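Local atomic coordinates of acyl-CoA dehydrogenase (Slackia heliotrinireducens, PDB entry 4RM7), a protein that belongs to the acyl-CoA dehydrogenase family and forms a four-chain assembly, each subunit joining two mainly helical domains to a beta-sheet middle domain. Residues Leu100-Ser105 and Tyr239-Tyr244; Arg299-Gly304 and Lys323-Lys328; Ser318-Lys323 and Val373-Pro378. All coordinates share one frame; numbering follows the deposited sequence.

Contact 1 (Leu100-Ser105 and Tyr239-Tyr244)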
ATOM      1  N   LEU A 100     -31.580   5.325  23.793  1.00 55.94           N
ATOM      2  CA  LEU A 100     -32.486   5.577  24.910  1.00 57.34           C
ATOM      3  C   LEU A 100     -33.905   5.100  24.606  1.00 56.32           C
ATOM      4  O   LEU A 100     -34.516   4.425  25.433  1.00 59.41           O
ATOM      5  CB  LEU A 100     -32.524   7.060  25.280  1.00 53.87           C
ATOM      6  CG  LEU A 100     -33.469   7.280  26.462  1.00 51.55           C
ATOM      7  CD1 LEU A 100     -32.914   6.569  27.655  1.00 52.60           C
ATOM      8  CD2 LEU A 100     -33.712   8.742  26.773  1.00 53.52           C
ATOM      9  N   GLU A 101     -34.425   5.451  23.429  1.00 52.27           N
ATOM     10  CA  GLU A 101     -35.785   5.062  23.047  1.00 55.83           C
ATOM     11  C   GLU A 101     -35.953   3.553  23.048  1.00 60.63           C
ATOM     12  O   GLU A 101     -36.958   3.032  23.533  1.00 72.08           O
ATOM     13  CB  GLU A 101     -36.151   5.609  21.669  1.00 59.58           C
ATOM     14  CG  GLU A 101     -36.454   7.100  21.641  1.00 63.33           C
ATOM     15  CD  GLU A 101     -36.749   7.630  20.236  1.00 71.23           C
ATOM     16  OE1 GLU A 101     -36.449   6.944  19.237  1.00 71.11           O
ATOM     17  OE2 GLU A 101     -37.288   8.746  20.133  1.00 80.96           O
ATOM     18  N   ALA A 102     -34.955   2.857  22.521  1.00 56.51           N
ATOM     19  CA  ALA A 102     -34.993   1.401  22.408  1.00 52.82           C
ATOM     20  C   ALA A 102     -35.120   0.703  23.756  1.00 61.30           C
ATOM     21  O   ALA A 102     -35.843  -0.283  23.865  1.00 80.71           O
ATOM     22  CB  ALA A 102     -33.745   0.899  21.673  1.00 46.09           C
ATOM     23  N   PHE A 103     -34.444   1.208  24.785  1.00 57.94           N
ATOM     24  CA  PHE A 103     -34.346   0.453  26.040  1.00 56.68           C
ATOM     25  C   PHE A 103     -35.221   0.967  27.178  1.00 62.19           C
ATOM     26  O   PHE A 103     -35.322   0.325  28.230  1.00 65.01           O
ATOM     27  CB  PHE A 103     -32.896   0.410  26.512  1.00 50.65           C
ATOM     28  CG  PHE A 103     -32.056  -0.559  25.755  1.00 59.76           C
ATOM     29  CD1 PHE A 103     -31.992  -1.889  26.145  1.00 66.18           C
ATOM     30  CD2 PHE A 103     -31.344  -0.157  24.646  1.00 57.82           C
ATOM     31  CE1 PHE A 103     -31.223  -2.797  25.448  1.00 57.83           C
ATOM     32  CE2 PHE A 103     -30.576  -1.062  23.943  1.00 56.76           C
ATOM     33  CZ  PHE A 103     -30.516  -2.382  24.346  1.00 57.95           C
ATOM     34  N   ALA A 104     -35.862   2.112  26.975  1.00 64.77           N
ATOM     35  CA  ALA A 104     -36.669   2.698  28.036  1.00 61.13           C
ATOM     36  C   ALA A 104     -38.100   2.948  27.588  1.00 72.25           C
ATOM     37  O   ALA A 104     -38.355   3.180  26.407  1.00 82.09           O
ATOM     38  CB  ALA A 104     -36.040   3.992  28.520  1.00 56.21           C
ATOM     39  N   SER A 105     -39.022   2.915  28.548  1.00 71.37           N
ATOM     40  CA  SER A 105     -40.428   3.188  28.289  1.00 68.10           C
ATOM     41  C   SER A 105     -40.637   4.599  27.787  1.00 69.94           C
ATOM     42  O   SER A 105     -39.786   5.464  27.964  1.00 70.66           O
ATOM     43  CB  SER A 105     -41.257   2.983  29.553  1.00 71.26           C
ATOM     44  OG  SER A 105     -40.928   3.953  30.530  1.00 70.25           O
ATOM     45  N   TYR A 239     -26.162  -4.222  20.449  1.00 63.23           N
ATOM     46  CA  TYR A 239     -25.217  -4.441  19.372  1.00 58.67           C
ATOM     47  C   TYR A 239     -25.756  -3.973  18.010  1.00 56.31           C
ATOM     48  O   TYR A 239     -25.031  -3.365  17.216  1.00 61.73           O
ATOM     49  CB  TYR A 239     -24.832  -5.921  19.315  1.00 69.66           C
ATOM     50  CG  TYR A 239     -23.531  -6.101  18.603  1.00 85.17           C
ATOM     51  CD1 TYR A 239     -22.331  -5.957  19.288  1.00 95.53           C
ATOM     52  CD2 TYR A 239     -23.489  -6.353  17.225  1.00 88.15           C
ATOM     53  CE1 TYR A 239     -21.120  -6.089  18.634  1.00103.02           C
ATOM     54  CE2 TYR A 239     -22.281  -6.487  16.558  1.00 94.33           C
ATOM     55  CZ  TYR A 239     -21.103  -6.356  17.275  1.00101.19           C
ATOM     56  OH  TYR A 239     -19.896  -6.484  16.648  1.00103.82           O
ATOM     57  N   SER A 240     -27.026  -4.257  17.736  1.00 54.97           N
ATOM     58  CA  SER A 240     -27.661  -3.732  16.535  1.00 51.74           C
ATOM     59  C   SER A 240     -27.621  -2.218  16.515  1.00 52.27           C
ATOM     60  O   SER A 240     -27.288  -1.620  15.494  1.00 62.46           O
ATOM     61  CB  SER A 240     -29.103  -4.205  16.428  1.00 51.46           C
ATOM     62  OG  SER A 240     -29.131  -5.607  16.276  1.00 66.98           O
ATOM     63  N   LEU A 241     -27.951  -1.594  17.640  1.00 44.52           N
ATOM     64  CA  LEU A 241     -27.978  -0.140  17.681  1.00 47.79           C
ATOM     65  C   LEU A 241     -26.603   0.482  17.413  1.00 48.37           C
ATOM     66  O   LEU A 241     -26.500   1.509  16.738  1.00 46.96           O
ATOM     67  CB  LEU A 241     -28.522   0.329  19.016  1.00 57.14           C
ATOM     68  CG  LEU A 241     -30.030   0.119  19.021  1.00 65.88           C
ATOM     69  CD1 LEU A 241     -30.551   0.097  20.432  1.00 72.52           C
ATOM     70  CD2 LEU A 241     -30.698   1.214  18.216  1.00 61.94           C
ATOM     71  N   LEU A 242     -25.550  -0.159  17.913  1.00 46.71           N
ATOM     72  CA  LEU A 242     -24.202   0.343  17.721  1.00 48.06           C
ATOM     73  C   LEU A 242     -23.759   0.273  16.249  1.00 52.07           C
ATOM     74  O   LEU A 242     -22.858   0.993  15.839  1.00 55.50           O
ATOM     75  CB  LEU A 242     -23.223  -0.426  18.601  1.00 52.10           C
ATOM     76  CG  LEU A 242     -23.542  -0.342  20.090  1.00 56.82           C
ATOM     77  CD1 LEU A 242     -22.548  -1.147  20.894  1.00 63.10           C
ATOM     78  CD2 LEU A 242     -23.543   1.104  20.528  1.00 55.53           C
ATOM     79  N   GLU A 243     -24.392  -0.571  15.442  1.00 49.89           N
ATOM     80  CA  GLU A 243     -24.092  -0.539  14.019  1.00 47.60           C
ATOM     81  C   GLU A 243     -24.503   0.799  13.381  1.00 55.06           C
ATOM     82  O   GLU A 243     -23.773   1.342  12.554  1.00 55.73           O
ATOM     83  CB  GLU A 243     -24.754  -1.710  13.314  1.00 49.15           C
ATOM     84  CG  GLU A 243     -24.119  -3.041  13.712  1.00 57.09           C
ATOM     85  CD  GLU A 243     -24.664  -4.219  12.928  1.00 73.66           C
ATOM     86  OE1 GLU A 243     -24.668  -4.153  11.680  1.00 72.48           O
ATOM     87  OE2 GLU A 243     -25.077  -5.219  13.563  1.00 85.04           O
ATOM     88  N   TYR A 244     -25.645   1.348  13.772  1.00 57.98           N
ATOM     89  CA  TYR A 244     -25.987   2.697  13.343  1.00 56.59           C
ATOM     90  C   TYR A 244     -24.845   3.653  13.666  1.00 56.30           C
ATOM     91  O   TYR A 244     -24.507   4.524  12.870  1.00 63.50           O
ATOM     92  CB  TYR A 244     -27.271   3.184  14.014  1.00 57.73           C
ATOM     93  CG  TYR A 244     -28.502   2.424  13.607  1.00 61.50           C
ATOM     94  CD1 TYR A 244     -29.132   2.691  12.413  1.00 58.59           C
ATOM     95  CD2 TYR A 244     -29.027   1.430  14.418  1.00 66.26           C
ATOM     96  CE1 TYR A 244     -30.257   1.988  12.029  1.00 60.44           C
ATOM     97  CE2 TYR A 244     -30.158   0.719  14.047  1.00 67.12           C
ATOM     98  CZ  TYR A 244     -30.773   1.007  12.853  1.00 66.10           C
ATOM     99  OH  TYR A 244     -31.901   0.318  12.472  1.00 66.71           O
TER

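Contact 2 (Arg299-Gly304 and Lys323-Lys328)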
ATOM      1  N   ARG A 299     -18.203   6.896  -0.238  1.00 35.01           N
ATOM      2  CA  ARG A 299     -19.569   7.397  -0.357  1.00 32.88           C
ATOM      3  C   ARG A 299     -20.489   6.267  -0.778  1.00 39.69           C
ATOM      4  O   ARG A 299     -21.571   6.092  -0.229  1.00 44.26           O
ATOM      5  CB  ARG A 299     -19.633   8.564  -1.350  1.00 34.47           C
ATOM      6  CG  ARG A 299     -20.973   9.275  -1.395  1.00 37.77           C
ATOM      7  CD  ARG A 299     -20.895  10.628  -2.123  1.00 34.87           C
ATOM      8  NE  ARG A 299     -20.243  11.637  -1.297  1.00 44.84           N
ATOM      9  CZ  ARG A 299     -19.109  12.270  -1.598  1.00 45.19           C
ATOM     10  NH1 ARG A 299     -18.461  11.998  -2.732  1.00 39.65           N
ATOM     11  NH2 ARG A 299     -18.611  13.165  -0.738  1.00 35.34           N
ATOM     12  N   ASN A 300     -20.036   5.488  -1.749  1.00 37.45           N
ATOM     13  CA  ASN A 300     -20.745   4.311  -2.174  1.00 37.16           C
ATOM     14  C   ASN A 300     -20.996   3.309  -1.024  1.00 42.49           C
ATOM     15  O   ASN A 300     -22.065   2.725  -0.944  1.00 43.51           O
ATOM     16  CB  ASN A 300     -19.971   3.632  -3.293  1.00 39.37           C
ATOM     17  CG  ASN A 300     -20.205   4.283  -4.642  1.00 43.99           C
ATOM     18  OD1 ASN A 300     -21.228   4.946  -4.854  1.00 38.29           O
ATOM     19  ND2 ASN A 300     -19.273   4.072  -5.573  1.00 36.05           N
ATOM     20  N   LEU A 301     -20.022   3.121  -0.139  1.00 39.06           N
ATOM     21  CA  LEU A 301     -20.185   2.157   0.936  1.00 35.79           C
ATOM     22  C   LEU A 301     -21.119   2.719   1.993  1.00 35.66           C
ATOM     23  O   LEU A 301     -22.017   2.024   2.462  1.00 39.97           O
ATOM     24  CB  LEU A 301     -18.850   1.782   1.564  1.00 32.55           C
ATOM     25  CG  LEU A 301     -17.908   0.951   0.690  1.00 34.80           C
ATOM     26  CD1 LEU A 301     -16.552   0.782   1.382  1.00 39.90           C
ATOM     27  CD2 LEU A 301     -18.492  -0.413   0.374  1.00 32.35           C
ATOM     28  N   VAL A 302     -20.940   3.990   2.335  1.00 27.87           N
ATOM     29  CA  VAL A 302     -21.769   4.607   3.364  1.00 34.01           C
ATOM     30  C   VAL A 302     -23.226   4.720   2.891  1.00 48.31           C
ATOM     31  O   VAL A 302     -24.142   4.216   3.550  1.00 47.92           O
ATOM     32  CB  VAL A 302     -21.210   5.969   3.761  1.00 31.94           C
ATOM     33  CG1 VAL A 302     -22.121   6.649   4.763  1.00 34.10           C
ATOM     34  CG2 VAL A 302     -19.838   5.784   4.369  1.00 31.42           C
ATOM     35  N   TYR A 303     -23.434   5.312   1.719  1.00 51.60           N
ATOM     36  CA  TYR A 303     -24.780   5.431   1.160  1.00 44.98           C
ATOM     37  C   TYR A 303     -25.452   4.087   0.944  1.00 44.39           C
ATOM     38  O   TYR A 303     -26.675   3.960   1.107  1.00 42.57           O
ATOM     39  CB  TYR A 303     -24.770   6.172  -0.174  1.00 42.59           C
ATOM     40  CG  TYR A 303     -24.485   7.653  -0.077  1.00 42.28           C
ATOM     41  CD1 TYR A 303     -24.628   8.477  -1.200  1.00 36.95           C
ATOM     42  CD2 TYR A 303     -24.074   8.240   1.121  1.00 33.51           C
ATOM     43  CE1 TYR A 303     -24.372   9.841  -1.135  1.00 36.28           C
ATOM     44  CE2 TYR A 303     -23.794   9.618   1.185  1.00 37.89           C
ATOM     45  CZ  TYR A 303     -23.942  10.398   0.043  1.00 35.21           C
ATOM     46  OH  TYR A 303     -23.709  11.738   0.082  1.00 41.50           O
ATOM     47  N   GLY A 304     -24.674   3.087   0.547  1.00 43.19           N
ATOM     48  CA  GLY A 304     -25.253   1.774   0.272  1.00 39.61           C
ATOM     49  C   GLY A 304     -25.749   1.143   1.571  1.00 47.25           C
ATOM     50  O   GLY A 304     -26.880   0.665   1.648  1.00 44.90           O
ATOM     51  N   LYS A 323     -17.155  -0.035   7.591  1.00 45.39           N
ATOM     52  CA  LYS A 323     -16.348   0.438   8.715  1.00 43.06           C
ATOM     53  C   LYS A 323     -14.882   0.057   8.554  1.00 41.48           C
ATOM     54  O   LYS A 323     -14.000   0.735   9.062  1.00 45.56           O
ATOM     55  CB  LYS A 323     -16.891  -0.109  10.043  1.00 38.03           C
ATOM     56  CG  LYS A 323     -16.230   0.491  11.276  1.00 40.14           C
ATOM     57  CD  LYS A 323     -16.245   2.017  11.197  1.00 42.63           C
ATOM     58  CE  LYS A 323     -15.868   2.669  12.523  1.00 41.29           C
ATOM     59  NZ  LYS A 323     -14.526   2.258  13.006  1.00 39.23           N
ATOM     60  N   TYR A 324     -14.620  -1.039   7.855  1.00 39.70           N
ATOM     61  CA  TYR A 324     -13.245  -1.488   7.660  1.00 40.03           C
ATOM     62  C   TYR A 324     -12.511  -0.533   6.734  1.00 45.08           C
ATOM     63  O   TYR A 324     -11.333  -0.244   6.915  1.00 49.88           O
ATOM     64  CB  TYR A 324     -13.214  -2.917   7.081  1.00 39.43           C
ATOM     65  CG  TYR A 324     -11.822  -3.487   6.872  1.00 33.91           C
ATOM     66  CD1 TYR A 324     -11.110  -4.031   7.926  1.00 41.87           C
ATOM     67  CD2 TYR A 324     -11.231  -3.494   5.615  1.00 37.02           C
ATOM     68  CE1 TYR A 324      -9.839  -4.563   7.741  1.00 50.94           C
ATOM     69  CE2 TYR A 324      -9.947  -4.032   5.410  1.00 32.69           C
ATOM     70  CZ  TYR A 324      -9.263  -4.559   6.477  1.00 43.59           C
ATOM     71  OH  TYR A 324      -7.993  -5.075   6.291  1.00 47.85           O
ATOM     72  N   TYR A 325     -13.225  -0.029   5.740  1.00 38.08           N
ATOM     73  CA  TYR A 325     -12.574   0.680   4.675  1.00 41.58           C
ATOM     74  C   TYR A 325     -12.472   2.187   4.924  1.00 38.21           C
ATOM     75  O   TYR A 325     -11.437   2.792   4.665  1.00 44.89           O
ATOM     76  CB  TYR A 325     -13.313   0.419   3.349  1.00 35.28           C
ATOM     77  CG  TYR A 325     -12.742   1.222   2.194  1.00 32.49           C
ATOM     78  CD1 TYR A 325     -11.600   0.788   1.503  1.00 34.29           C
ATOM     79  CD2 TYR A 325     -13.322   2.416   1.808  1.00 26.01           C
ATOM     80  CE1 TYR A 325     -11.064   1.530   0.445  1.00 34.41           C
ATOM     81  CE2 TYR A 325     -12.801   3.165   0.734  1.00 33.71           C
ATOM     82  CZ  TYR A 325     -11.671   2.718   0.064  1.00 39.17           C
ATOM     83  OH  TYR A 325     -11.171   3.454  -0.991  1.00 43.41           O
ATOM     84  N   VAL A 326     -13.541   2.784   5.428  1.00 35.74           N
ATOM     85  CA  VAL A 326     -13.719   4.224   5.294  1.00 42.38           C
ATOM     86  C   VAL A 326     -12.829   5.088   6.191  1.00 40.69           C
ATOM     87  O   VAL A 326     -12.223   6.022   5.685  1.00 43.68           O
ATOM     88  CB  VAL A 326     -15.211   4.624   5.508  1.00 40.58           C
ATOM     89  CG1 VAL A 326     -15.374   6.164   5.553  1.00 28.99           C
ATOM     90  CG2 VAL A 326     -16.043   4.052   4.364  1.00 38.18           C
ATOM     91  N   PRO A 327     -12.746   4.797   7.503  1.00 43.45           N
ATOM     92  CA  PRO A 327     -11.897   5.685   8.307  1.00 36.77           C
ATOM     93  C   PRO A 327     -10.440   5.668   7.855  1.00 40.69           C
ATOM     94  O   PRO A 327      -9.806   6.726   7.801  1.00 39.08           O
ATOM     95  CB  PRO A 327     -12.040   5.121   9.726  1.00 36.53           C
ATOM     96  CG  PRO A 327     -13.376   4.442   9.727  1.00 36.16           C
ATOM     97  CD  PRO A 327     -13.470   3.824   8.351  1.00 38.95           C
ATOM     98  N   LYS A 328      -9.913   4.504   7.494  1.00 38.84           N
ATOM     99  CA  LYS A 328      -8.525   4.469   7.050  1.00 35.76           C
ATOM    100  C   LYS A 328      -8.396   5.228   5.722  1.00 37.96           C
ATOM    101  O   LYS A 328      -7.461   6.015   5.532  1.00 44.81           O
ATOM    102  CB  LYS A 328      -8.036   3.039   6.907  1.00 35.85           C
ATOM    103  CG  LYS A 328      -6.566   2.932   6.599  1.00 43.51           C
ATOM    104  CD  LYS A 328      -6.245   1.545   6.159  1.00 49.36           C
ATOM    105  CE  LYS A 328      -4.775   1.243   6.341  1.00 64.67           C
ATOM    106  NZ  LYS A 328      -4.447  -0.129   5.841  1.00 70.19           N
TER

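Contact 3 (Ser318-Lys323 and Val373-Pro378)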
ATOM      1  N   SER A 318     -22.417  -5.514   5.199  1.00 33.42           N
ATOM      2  CA  SER A 318     -22.297  -4.200   4.566  1.00 36.45           C
ATOM      3  C   SER A 318     -21.674  -3.197   5.531  1.00 42.06           C
ATOM      4  O   SER A 318     -20.759  -2.466   5.170  1.00 48.92           O
ATOM      5  CB  SER A 318     -23.655  -3.669   4.111  1.00 38.23           C
ATOM      6  OG  SER A 318     -24.231  -4.469   3.104  1.00 41.02           O
ATOM      7  N   VAL A 319     -22.187  -3.173   6.758  1.00 39.54           N
ATOM      8  CA  VAL A 319     -21.724  -2.237   7.775  1.00 38.06           C
ATOM      9  C   VAL A 319     -20.291  -2.559   8.202  1.00 39.15           C
ATOM     10  O   VAL A 319     -19.482  -1.668   8.435  1.00 42.60           O
ATOM     11  CB  VAL A 319     -22.670  -2.256   8.986  1.00 34.64           C
ATOM     12  CG1 VAL A 319     -22.038  -1.570  10.203  1.00 33.85           C
ATOM     13  CG2 VAL A 319     -24.010  -1.603   8.607  1.00 30.93           C
ATOM     14  N   ALA A 320     -19.965  -3.839   8.263  1.00 40.54           N
ATOM     15  CA  ALA A 320     -18.610  -4.238   8.611  1.00 34.66           C
ATOM     16  C   ALA A 320     -17.600  -3.842   7.518  1.00 37.05           C
ATOM     17  O   ALA A 320     -16.495  -3.392   7.823  1.00 40.49           O
ATOM     18  CB  ALA A 320     -18.565  -5.747   8.875  1.00 30.09           C
ATOM     19  N   LEU A 321     -17.968  -4.007   6.252  1.00 37.49           N
ATOM     20  CA  LEU A 321     -17.039  -3.706   5.159  1.00 36.28           C
ATOM     21  C   LEU A 321     -16.827  -2.196   5.059  1.00 35.62           C
ATOM     22  O   LEU A 321     -15.712  -1.729   4.930  1.00 38.43           O
ATOM     23  CB  LEU A 321     -17.546  -4.272   3.824  1.00 28.68           C
ATOM     24  CG  LEU A 321     -17.602  -5.801   3.717  1.00 32.51           C
ATOM     25  CD1 LEU A 321     -18.113  -6.222   2.348  1.00 28.61           C
ATOM     26  CD2 LEU A 321     -16.235  -6.426   3.999  1.00 30.42           C
HETATM   27  N   MSE A 322     -17.919  -1.448   5.138  1.00 35.64           N
HETATM   28  CA  MSE A 322     -17.896  -0.001   5.254  1.00 39.27           C
HETATM   29  C   MSE A 322     -16.974   0.479   6.384  1.00 40.19           C
HETATM   30  O   MSE A 322     -16.100   1.295   6.164  1.00 38.49           O
HETATM   31  CB  MSE A 322     -19.325   0.512   5.487  1.00 35.20           C
HETATM   32  CG  MSE A 322     -19.422   1.994   5.715  1.00 35.45           C
HETATM   33 SE   MSE A 322     -21.029   2.428   6.700  0.66 38.49          SE
HETATM   34  CE  MSE A 322     -20.419   1.782   8.449  1.00 33.73           C
ATOM     35  N   LYS A 323     -17.155  -0.035   7.591  1.00 45.39           N
ATOM     36  CA  LYS A 323     -16.348   0.438   8.715  1.00 43.06           C
ATOM     37  C   LYS A 323     -14.882   0.057   8.554  1.00 41.48           C
ATOM     38  O   LYS A 323     -14.000   0.735   9.062  1.00 45.56           O
ATOM     39  CB  LYS A 323     -16.891  -0.109  10.043  1.00 38.03           C
ATOM     40  CG  LYS A 323     -16.230   0.491  11.276  1.00 40.14           C
ATOM     41  CD  LYS A 323     -16.245   2.017  11.197  1.00 42.63           C
ATOM     42  CE  LYS A 323     -15.868   2.669  12.523  1.00 41.29           C
ATOM     43  NZ  LYS A 323     -14.526   2.258  13.006  1.00 39.23           N
ATOM     44  N   VAL A 373     -12.750  -7.222  10.856  1.00 48.94           N
ATOM     45  CA  VAL A 373     -12.290  -8.482  10.266  1.00 42.64           C
ATOM     46  C   VAL A 373     -12.910  -9.698  10.949  1.00 43.07           C
ATOM     47  O   VAL A 373     -13.346 -10.626  10.297  1.00 41.75           O
ATOM     48  CB  VAL A 373     -10.768  -8.603  10.327  1.00 40.80           C
ATOM     49  CG1 VAL A 373     -10.339 -10.039  10.108  1.00 39.90           C
ATOM     50  CG2 VAL A 373     -10.125  -7.686   9.298  1.00 35.35           C
ATOM     51  N   VAL A 374     -12.967  -9.671  12.272  1.00 50.63           N
ATOM     52  CA  VAL A 374     -13.502 -10.785  13.047  1.00 51.88           C
ATOM     53  C   VAL A 374     -15.017 -10.942  12.817  1.00 53.29           C
ATOM     54  O   VAL A 374     -15.535 -12.042  12.757  1.00 68.74           O
ATOM     55  CB  VAL A 374     -13.170 -10.590  14.566  1.00 46.17           C
ATOM     56  CG1 VAL A 374     -13.951 -11.527  15.425  1.00 37.78           C
ATOM     57  CG2 VAL A 374     -11.689 -10.803  14.803  1.00 41.92           C
ATOM     58  N   ILE A 375     -15.714  -9.828  12.672  1.00 53.77           N
ATOM     59  CA  ILE A 375     -17.140  -9.813  12.378  1.00 52.02           C
ATOM     60  C   ILE A 375     -17.451 -10.243  10.935  1.00 53.75           C
ATOM     61  O   ILE A 375     -18.424 -10.942  10.674  1.00 64.95           O
ATOM     62  CB  ILE A 375     -17.708  -8.390  12.609  1.00 50.56           C
ATOM     63  CG1 ILE A 375     -17.699  -8.044  14.097  1.00 50.84           C
ATOM     64  CG2 ILE A 375     -19.107  -8.212  11.988  1.00 38.71           C
ATOM     65  CD1 ILE A 375     -17.969  -6.564  14.331  1.00 49.33           C
ATOM     66  N   ALA A 376     -16.612  -9.811   9.999  1.00 48.04           N
ATOM     67  CA  ALA A 376     -16.918  -9.941   8.580  1.00 48.26           C
ATOM     68  C   ALA A 376     -16.592 -11.310   7.975  1.00 53.86           C
ATOM     69  O   ALA A 376     -17.315 -11.786   7.092  1.00 48.29           O
ATOM     70  CB  ALA A 376     -16.192  -8.856   7.797  1.00 33.18           C
ATOM     71  N   ALA A 377     -15.508 -11.938   8.421  1.00 57.46           N
ATOM     72  CA  ALA A 377     -15.046 -13.157   7.758  1.00 54.07           C
ATOM     73  C   ALA A 377     -16.086 -14.291   7.806  1.00 52.08           C
ATOM     74  O   ALA A 377     -16.313 -14.940   6.781  1.00 50.91           O
ATOM     75  CB  ALA A 377     -13.726 -13.613   8.345  1.00 56.37           C
ATOM     76  N   PRO A 378     -16.731 -14.535   8.973  1.00 42.50           N
ATOM     77  CA  PRO A 378     -17.758 -15.590   8.934  1.00 40.73           C
ATOM     78  C   PRO A 378     -18.965 -15.229   8.062  1.00 45.50           C
ATOM     79  O   PRO A 378     -19.531 -16.113   7.411  1.00 57.04           O
ATOM     80  CB  PRO A 378     -18.174 -15.758  10.413  1.00 37.42           C
ATOM     81  CG  PRO A 378     -17.620 -14.585  11.119  1.00 50.71           C
ATOM     82  CD  PRO A 378     -16.417 -14.140  10.355  1.00 48.80           C
TER

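Contact 1 (Leu100-Ser105 and Tyr239-Tyr244)
The Phe103 ring and the Leu241 side chain run by one another, pointing opposite ways, and the CD1 methyl of Leu241 reaches ring atom CE2 of Phe103 obliquely at 3.7 Å. The same ring meets that of Phe187, the two planes inclined by about 60°. Within 239-244, the Tyr244 ring has CA of Leu241 at its edge, in the ring plane, and it meets the ring of Tyr309 with planes about 35° apart. Leu241 CD1 also touches Ala102, lying 3.5 Å from its CB, so this one methyl carries both contacts between 100-105 and 239-244. In Phe103, CG lies beside the backbone N (chi1 -77°), and the ring reaches out to the methyl although the Phe103 CB does not itself point at the opposite helix. No hydrogen bond crosses between the segments. Near the end of helix 90-103, Ala102 O accepts a hydrogen bond from Ser232 OG, and Glu101 forms salt bridges with Arg62 and Arg113. The arrangement is buried apolar helix packing of the acyl-CoA dehydrogenase fold, with the last turn of helix 90-103 in the N-terminal domain set against an early part of the long helix 234-270 in the C-terminal domain.

Contact 2 (Arg299-Gly304 and Lys323-Lys328)
Lys323 NZ is gripped by three backbone carbonyl oxygens, those of Tyr362, Ala365 and Gly367, shortly before Tyr325 and Val326, which meet Leu301 and Val302. Across that meeting the chemistry is wholly apolar. Leu301 CD1 lies 3.6 Å from Tyr325 CD2 and 3.8 Å from Tyr325 CB, approaching the ring obliquely, and the two side chains cross at about a right angle. The tyrosine CG is anti to its own N (chi1 176°), which swings the ring out to lie beside that methyl. Next to it, Val302 CG2 and Val326 CG2 meet methyl to methyl at 4.2 Å. These are consecutive helices of the C-terminal helical bundle, running at 132° to each other with segment axes 9.9 Å apart. Helix 316-341 is kinked just past the contact, at Pro327, whose N has no hydrogen to give to the preceding turn. A second subunit closes in on the same region: its Thr296 packs on Leu301, its Asn297 on Tyr325, and its Glu290 OE1 is hydrogen-bonded to Tyr324 OH. Facing another way on helix 282-311, Arg299 CG rests 3.4 Å above one face of the Tyr303 ring, toward its rim.

Contact 3 (Ser318-Lys323 and Val373-Pro378)
Ala320 packs against Ile375 and Ala376 where helix 316-341 meets helix 369-386, the last helix of the chain, within the C-terminal helical bundle of the acyl-CoA dehydrogenase fold. The apolar contacts are few and made by small groups. Ala320 CB lies 4.0 Å from Ile375 CG2 and 4.1 Å from Ala376 CB, so one methyl sits against two consecutive residues of the opposite helix. With alanine on both sides, the backbones come close: CA of Ala320 is 5.9 Å from CA of Ala376. Ile375 presents its CG2 branch because that methyl is anti to the backbone N, while CG1 lies beside the N (chi1 -69°) and carries the longer arm to Tyr239 of helix 234-270.

Hydrogen bonding stays within each helix, and none crosses the interface. Met322 N bonds to Ser318 O at 3.0 Å, and Ala377 N to Val373 O at 3.1 Å. Pro378 has no N-H to continue this pattern, and helix 369-386 is kinked there. Ser318 OG is hydrogen-bonded to Glu308 OE1 on helix 282-311.

Packing with other elements surrounds the pair: selenomethionine Met322 lies against Val302 and Ala305 of helix 282-311 and Cys250 of helix 234-270, while a second subunit brings its Thr296 to Leu321, its Thr289 to Ala376 and its Gln285 to Ala377. Leu321 lies at the margin between the two segments, its CD2 4.5 Å from Ala376 CB.

In the fold
All three contacts are largely buried and apolar, but they join different parts of the fold. Contact 1 links the N-terminal and C-terminal domains and is touched by no other chain. Contacts 2 and 3 lie wholly within the C-terminal domain, share Lys323 and helix 316-341, and both border the second subunit, so their packing continues into the assembly; their centres are 11 Å apart. Their chemistry differs in scale: contact 2 sets branched and aromatic side chains between well-spaced helices, whereas contact 3 brings backbones together through alanines. Contact 1, about 20 Å from contact 3 between centres, still touches it through Glu243 and Val319.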